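Local coordinates for type VI immunity protein Atu4351 (Agrobacterium fabrum, PDB 6ITW), which probably acts as the immunity protein (antitoxin) of a type VI secretion effector-immunity pair, neutralising the toxic partner in the bacterium's own cells, at residues K33-E38 and W98-K103; L111-C116 and T207-T212. All blocks are in the same frame, centred on the assembly; numbering follows the deposited sequence.

Contact 1 (K33-E38 and W98-K103)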
loop_
_atom_site.group_PDB
_atom_site.type_symbol
_atom_site.label_atom_id
_atom_site.label_comp_id
_atom_site.label_asym_id
_atom_site.label_seq_id
_atom_site.Cartn_x
_atom_site.Cartn_y
_atom_site.Cartn_z
ATOM N N LYS A 33 -2.620 4.992 -19.010
ATOM C CA LYS A 33 -1.995 6.132 -19.678
ATOM C C LYS A 33 -2.587 7.453 -19.193
ATOM O O LYS A 33 -3.810 7.636 -19.174
ATOM C CB LYS A 33 -2.168 6.012 -21.193
ATOM C CG LYS A 33 -1.572 7.179 -21.976
ATOM C CD LYS A 33 -1.973 7.146 -23.451
ATOM C CE LYS A 33 -1.204 8.195 -24.250
ATOM N NZ LYS A 33 -2.073 8.932 -25.222
ATOM N N ASN A 34 -1.706 8.374 -18.802
ATOM C CA ASN A 34 -2.056 9.667 -18.211
ATOM C C ASN A 34 -2.781 9.544 -16.874
ATOM O O ASN A 34 -3.235 10.551 -16.326
ATOM C CB ASN A 34 -2.894 10.523 -19.161
ATOM C CG ASN A 34 -2.138 10.913 -20.397
ATOM O OD1 ASN A 34 -2.569 10.618 -21.513
ATOM N ND2 ASN A 34 -0.990 11.569 -20.213
ATOM N N ARG A 35 -2.895 8.341 -16.322
ATOM C CA ARG A 35 -3.425 8.190 -14.980
ATOM C C ARG A 35 -2.375 7.769 -13.962
ATOM O O ARG A 35 -2.531 8.077 -12.777
ATOM C CB ARG A 35 -4.603 7.204 -14.996
ATOM C CG ARG A 35 -5.878 7.893 -15.475
ATOM C CD ARG A 35 -6.826 6.987 -16.212
ATOM N NE ARG A 35 -7.129 5.773 -15.470
ATOM C CZ ARG A 35 -8.094 4.928 -15.816
ATOM N NH1 ARG A 35 -8.843 5.186 -16.883
ATOM N NH2 ARG A 35 -8.311 3.832 -15.098
ATOM N N ILE A 36 -1.299 7.115 -14.397
ATOM C CA ILE A 36 -0.146 6.787 -13.561
ATOM C C ILE A 36 1.072 7.278 -14.331
ATOM O O ILE A 36 1.125 7.081 -15.554
ATOM C CB ILE A 36 -0.068 5.277 -13.279
ATOM C CG1 ILE A 36 -1.355 4.775 -12.599
ATOM C CG2 ILE A 36 1.177 4.943 -12.458
ATOM C CD1 ILE A 36 -1.391 3.259 -12.385
ATOM N N PRO A 37 2.054 7.921 -13.690
ATOM C CA PRO A 37 3.203 8.469 -14.445
ATOM C C PRO A 37 3.884 7.410 -15.309
ATOM O O PRO A 37 4.051 6.258 -14.897
ATOM C CB PRO A 37 4.142 8.977 -13.344
ATOM C CG PRO A 37 3.228 9.260 -12.157
ATOM C CD PRO A 37 2.110 8.243 -12.247
ATOM N N GLU A 38 4.295 7.815 -16.519
ATOM C CA GLU A 38 4.845 6.847 -17.474
ATOM C C GLU A 38 6.175 6.265 -17.024
ATOM O O GLU A 38 6.473 5.110 -17.355
ATOM C CB GLU A 38 5.021 7.469 -18.865
ATOM C CG GLU A 38 4.204 6.740 -19.930
ATOM C CD GLU A 38 4.683 5.305 -20.207
ATOM O OE1 GLU A 38 5.903 5.093 -20.395
ATOM O OE2 GLU A 38 3.830 4.386 -20.256
ATOM N N TRP A 98 -1.504 5.283 -6.020
ATOM C CA TRP A 98 -1.313 6.553 -6.704
ATOM C C TRP A 98 -2.672 7.205 -6.912
ATOM O O TRP A 98 -3.550 6.636 -7.580
ATOM C CB TRP A 98 -0.604 6.360 -8.041
ATOM C CG TRP A 98 -0.441 7.638 -8.776
ATOM C CD1 TRP A 98 -1.213 8.098 -9.814
ATOM C CD2 TRP A 98 0.546 8.644 -8.529
ATOM N NE1 TRP A 98 -0.753 9.322 -10.230
ATOM C CE2 TRP A 98 0.330 9.679 -9.466
ATOM C CE3 TRP A 98 1.605 8.764 -7.618
ATOM C CZ2 TRP A 98 1.131 10.828 -9.512
ATOM C CZ3 TRP A 98 2.402 9.904 -7.662
ATOM C CH2 TRP A 98 2.156 10.923 -8.605
ATOM N N ASN A 99 -2.847 8.391 -6.343
ATOM C CA ASN A 99 -4.052 9.183 -6.564
ATOM C C ASN A 99 -3.755 10.204 -7.656
ATOM O O ASN A 99 -2.763 10.944 -7.566
ATOM C CB ASN A 99 -4.510 9.890 -5.286
ATOM C CG ASN A 99 -5.702 10.805 -5.532
ATOM O OD1 ASN A 99 -5.537 11.975 -5.888
ATOM N ND2 ASN A 99 -6.909 10.266 -5.373
ATOM N N GLU A 100 -4.624 10.251 -8.673
ATOM C CA GLU A 100 -4.366 11.095 -9.842
ATOM C C GLU A 100 -4.353 12.579 -9.501
ATOM O O GLU A 100 -3.704 13.363 -10.203
ATOM C CB GLU A 100 -5.401 10.835 -10.927
ATOM C CG GLU A 100 -5.257 9.510 -11.615
ATOM C CD GLU A 100 -6.437 9.231 -12.514
ATOM O OE1 GLU A 100 -6.846 10.159 -13.247
ATOM O OE2 GLU A 100 -6.967 8.097 -12.484
ATOM N N ASP A 101 -5.042 12.988 -8.431
ATOM C CA ASP A 101 -5.107 14.396 -8.053
ATOM C C ASP A 101 -4.108 14.776 -6.976
ATOM O O ASP A 101 -3.600 15.901 -6.992
ATOM C CB ASP A 101 -6.529 14.753 -7.579
ATOM C CG ASP A 101 -7.594 14.380 -8.603
ATOM O OD1 ASP A 101 -7.528 14.887 -9.752
ATOM O OD2 ASP A 101 -8.482 13.559 -8.280
ATOM N N TYR A 102 -3.799 13.874 -6.041
ATOM C CA TYR A 102 -2.986 14.237 -4.886
ATOM C C TYR A 102 -1.759 13.347 -4.709
ATOM O O TYR A 102 -1.065 13.459 -3.686
ATOM C CB TYR A 102 -3.862 14.239 -3.626
ATOM C CG TYR A 102 -5.013 15.236 -3.708
ATOM C CD1 TYR A 102 -4.816 16.599 -3.458
ATOM C CD2 TYR A 102 -6.294 14.814 -4.059
ATOM C CE1 TYR A 102 -5.890 17.519 -3.545
ATOM C CE2 TYR A 102 -7.366 15.713 -4.158
ATOM C CZ TYR A 102 -7.160 17.060 -3.897
ATOM O OH TYR A 102 -8.238 17.925 -3.992
ATOM N N LYS A 103 -1.444 12.505 -5.704
ATOM C CA LYS A 103 -0.242 11.665 -5.762
ATOM C C LYS A 103 -0.229 10.540 -4.724
ATOM O O LYS A 103 -1.255 9.911 -4.448
ATOM C CB LYS A 103 1.052 12.482 -5.593
ATOM C CG LYS A 103 1.059 13.941 -6.040
ATOM C CD LYS A 103 0.828 14.145 -7.512
ATOM C CE LYS A 103 1.269 15.558 -7.926
ATOM N NZ LYS A 103 0.521 16.035 -9.122
#

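Contact 2 (L111-C116 and T207-T212)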
loop_
_atom_site.group_PDB
_atom_site.type_symbol
_atom_site.label_atom_id
_atom_site.label_comp_id
_atom_site.label_asym_id
_atom_site.label_seq_id
_atom_site.Cartn_x
_atom_site.Cartn_y
_atom_site.Cartn_z
ATOM N N LEU A 111 -4.706 -1.341 10.242
ATOM C CA LEU A 111 -5.079 -0.377 11.269
ATOM C C LEU A 111 -6.221 0.541 10.849
ATOM O O LEU A 111 -6.679 1.340 11.671
ATOM C CB LEU A 111 -3.853 0.471 11.662
ATOM C CG LEU A 111 -2.679 -0.328 12.256
ATOM C CD1 LEU A 111 -1.607 0.573 12.856
ATOM C CD2 LEU A 111 -3.192 -1.345 13.289
ATOM N N HIS A 112 -6.691 0.431 9.604
ATOM C CA HIS A 112 -7.818 1.202 9.074
ATOM C C HIS A 112 -7.512 2.696 9.031
ATOM O O HIS A 112 -8.294 3.518 9.509
ATOM C CB HIS A 112 -9.107 0.930 9.847
ATOM C CG HIS A 112 -9.798 -0.319 9.415
ATOM N ND1 HIS A 112 -11.030 -0.309 8.794
ATOM C CD2 HIS A 112 -9.417 -1.616 9.478
ATOM C CE1 HIS A 112 -11.387 -1.549 8.513
ATOM N NE2 HIS A 112 -10.425 -2.361 8.911
ATOM N N ARG A 113 -6.378 3.041 8.415
ATOM C CA ARG A 113 -5.939 4.419 8.292
ATOM C C ARG A 113 -5.566 4.726 6.841
ATOM O O ARG A 113 -5.196 3.837 6.070
ATOM C CB ARG A 113 -4.756 4.706 9.241
ATOM C CG ARG A 113 -5.084 4.379 10.691
ATOM C CD ARG A 113 -3.919 4.606 11.653
ATOM N NE ARG A 113 -4.271 4.006 12.935
ATOM C CZ ARG A 113 -3.459 3.819 13.977
ATOM N NH1 ARG A 113 -2.178 4.185 13.953
ATOM N NH2 ARG A 113 -3.958 3.242 15.066
ATOM N N VAL A 114 -5.713 5.990 6.458
ATOM C CA VAL A 114 -5.301 6.475 5.150
ATOM C C VAL A 114 -4.445 7.713 5.366
ATOM O O VAL A 114 -4.726 8.524 6.252
ATOM C CB VAL A 114 -6.504 6.799 4.234
ATOM C CG1 VAL A 114 -6.024 7.322 2.870
ATOM C CG2 VAL A 114 -7.397 5.580 4.036
ATOM N N THR A 115 -3.402 7.860 4.554
ATOM C CA THR A 115 -2.507 9.006 4.664
ATOM C C THR A 115 -2.174 9.592 3.296
ATOM O O THR A 115 -1.869 8.861 2.353
ATOM C CB THR A 115 -1.198 8.631 5.383
ATOM O OG1 THR A 115 -0.663 7.430 4.813
ATOM C CG2 THR A 115 -1.448 8.416 6.867
ATOM N N CYS A 116 -2.235 10.916 3.196
ATOM C CA CYS A 116 -1.939 11.608 1.947
ATOM C C CYS A 116 -1.224 12.929 2.214
ATOM O O CYS A 116 -1.758 13.809 2.889
ATOM C CB CYS A 116 -3.222 11.855 1.151
ATOM S SG CYS A 116 -2.980 11.970 -0.637
ATOM N N THR A 207 -9.844 6.059 8.885
ATOM C CA THR A 207 -9.586 7.426 9.304
ATOM C C THR A 207 -8.421 8.005 8.519
ATOM O O THR A 207 -7.345 7.400 8.455
ATOM C CB THR A 207 -9.304 7.500 10.802
ATOM O OG1 THR A 207 -10.506 7.173 11.510
ATOM C CG2 THR A 207 -8.868 8.913 11.182
ATOM N N LEU A 208 -8.653 9.177 7.924
ATOM C CA LEU A 208 -7.627 9.908 7.194
ATOM C C LEU A 208 -6.797 10.728 8.161
ATOM O O LEU A 208 -7.343 11.439 9.012
ATOM C CB LEU A 208 -8.268 10.823 6.153
ATOM C CG LEU A 208 -7.405 11.871 5.448
ATOM C CD1 LEU A 208 -6.412 11.203 4.510
ATOM C CD2 LEU A 208 -8.312 12.824 4.677
ATOM N N TYR A 209 -5.481 10.632 8.034
ATOM C CA TYR A 209 -4.564 11.357 8.902
ATOM C C TYR A 209 -3.703 12.315 8.096
ATOM O O TYR A 209 -3.356 12.053 6.938
ATOM C CB TYR A 209 -3.645 10.414 9.671
ATOM C CG TYR A 209 -4.302 9.731 10.825
ATOM C CD1 TYR A 209 -5.127 8.625 10.631
ATOM C CD2 TYR A 209 -4.087 10.175 12.120
ATOM C CE1 TYR A 209 -5.724 7.988 11.708
ATOM C CE2 TYR A 209 -4.681 9.542 13.204
ATOM C CZ TYR A 209 -5.500 8.453 12.993
ATOM O OH TYR A 209 -6.092 7.834 14.069
ATOM N N ASP A 210 -3.327 13.406 8.744
ATOM C CA ASP A 210 -2.482 14.439 8.155
ATOM C C ASP A 210 -1.068 14.227 8.693
ATOM O O ASP A 210 -0.767 14.589 9.831
ATOM C CB ASP A 210 -3.046 15.815 8.500
ATOM C CG ASP A 210 -2.253 16.963 7.892
ATOM O OD1 ASP A 210 -1.044 16.798 7.630
ATOM O OD2 ASP A 210 -2.853 18.048 7.694
ATOM N N THR A 211 -0.196 13.634 7.874
ATOM C CA THR A 211 1.203 13.443 8.247
ATOM C C THR A 211 2.093 14.609 7.813
ATOM O O THR A 211 3.321 14.459 7.776
ATOM C CB THR A 211 1.737 12.121 7.681
ATOM O OG1 THR A 211 1.518 12.068 6.266
ATOM C CG2 THR A 211 1.026 10.954 8.332
ATOM N N THR A 212 1.488 15.759 7.485
ATOM C CA THR A 212 2.217 16.981 7.151
ATOM C C THR A 212 2.652 17.726 8.405
ATOM O O THR A 212 3.785 18.209 8.482
ATOM C CB THR A 212 1.342 17.891 6.275
ATOM O OG1 THR A 212 1.522 17.558 4.893
ATOM C CG2 THR A 212 1.631 19.374 6.524
#

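Contact 1 (K33-E38 and W98-K103)
Glu100 OE2 is the polar atom on which Arg35 and His85 converge. His85 NE2 hydrogen-bonds to it, whereas Arg35 NE stands 3.8 Å from OE2, a long salt bridge. Guanidinium and carboxylate planes are only 14° apart, yet the oxygen lies well out of the guanidinium plane, so the attraction is electrostatic, with none of the guanidinium hydrogens aimed at the oxygen. Arg35 NE, buried by the contact, has no hydrogen-bonding partner. The arginine's aliphatic part comes closer: Arg35 CG is 3.2 Å from Glu100 OE2, its chain bent at chi2 and chi3 as it passes the carboxylate.

Beside this pair, the backbone carbonyl of Arg35 faces the pyrrole edge of Trp98, near the ring plane, with Arg35 O 3.2 Å from Trp98 CD1. Trp98 CB points toward the 33-38 loop, and CG is anti to the backbone N (chi1 178°). Pro37 CD sits over one face of the indole, 3.8 Å from the centroid of the five-membered ring and 20° off its normal, a CH-pi contact; Pro37 CG reaches Trp98 CZ2 at 3.7 Å. Lys103 CA covers the opposite face, and Leu132 of helix 128-137 also packs on the Trp98 side chain.

Asn99 OD1 accepts from Asp101 N at 2.8 Å, an Asx turn, and from Tyr102 N at 2.6 Å, an Asx motif. Both lie in the turn of the beta-hairpin of strands 94-99 and 103-108 of the GAD-like domain, packed against the loop in which Pro37 occupies the N-cap position of helix 38-47.

Contact 2 (L111-C116 and T207-T212)
Thr207, Val114 and their neighbours are joined first by backbone hydrogen bonds. Thr207 N gives to His112 O at 3.0 Å, Val114 N gives to Thr207 O at 2.9 Å, and Tyr209 N gives to Val114 O at 2.9 Å. Val114 thus spends both its N-H and its carbonyl on this partner strand. Two CA-H...O contacts fill in the ladder: Arg113 CA to Thr207 O and Leu208 CA to Val114 O, each 3.3 Å.

This is the one parallel pairing in an otherwise antiparallel eight-stranded sheet, and the chain returns to it after a long crossover that carries helices 128-137, 155-162 and 193-200. Just ahead of it, His112 and Arg113 both face Asn108, a G1 beta bulge toward strand 103-108.

Apolar packing divides between the two faces. On one, Val114 CG1 lies 4.2 Å from Leu208 CD1, both residues buried. On the other, Tyr209 has CG anti to its carbonyl carbon (chi1 -77°), and its ring crosses Arg113 obliquely: Tyr209 CE1 is 3.8 Å from Arg113 CG, part of an arm extended from CG to NE. Thr115, on the same face as Arg113 and Tyr209, meets Thr211 of the following loop through their methyls, CG2 to CG2 at 3.8 Å, the side chains at about a right angle.

Past the strand, Asp210 OD1 accepts from Thr212 N in an Asx turn, in the loop that precedes strand 218-221.

Overall arrangement
The two contacts lie about 19 Å apart, centre to centre. Both segments of contact 1 precede those of contact 2, and each contact involves strands of the one mixed sheet. Contact 1 holds the turn between strands 94-99 and 103-108 against the loop that links helices 26-31 and 38-47, while contact 2 adds strand 207-209 to strand 113-116, which itself neighbours 103-108. Tyr102 CB and Cys116 SG pack 3.9 Å apart, so the two regions touch directly. Together they tie N-terminal helical elements of the GAD-like domain and a late strand of the chain to one continuous sheet.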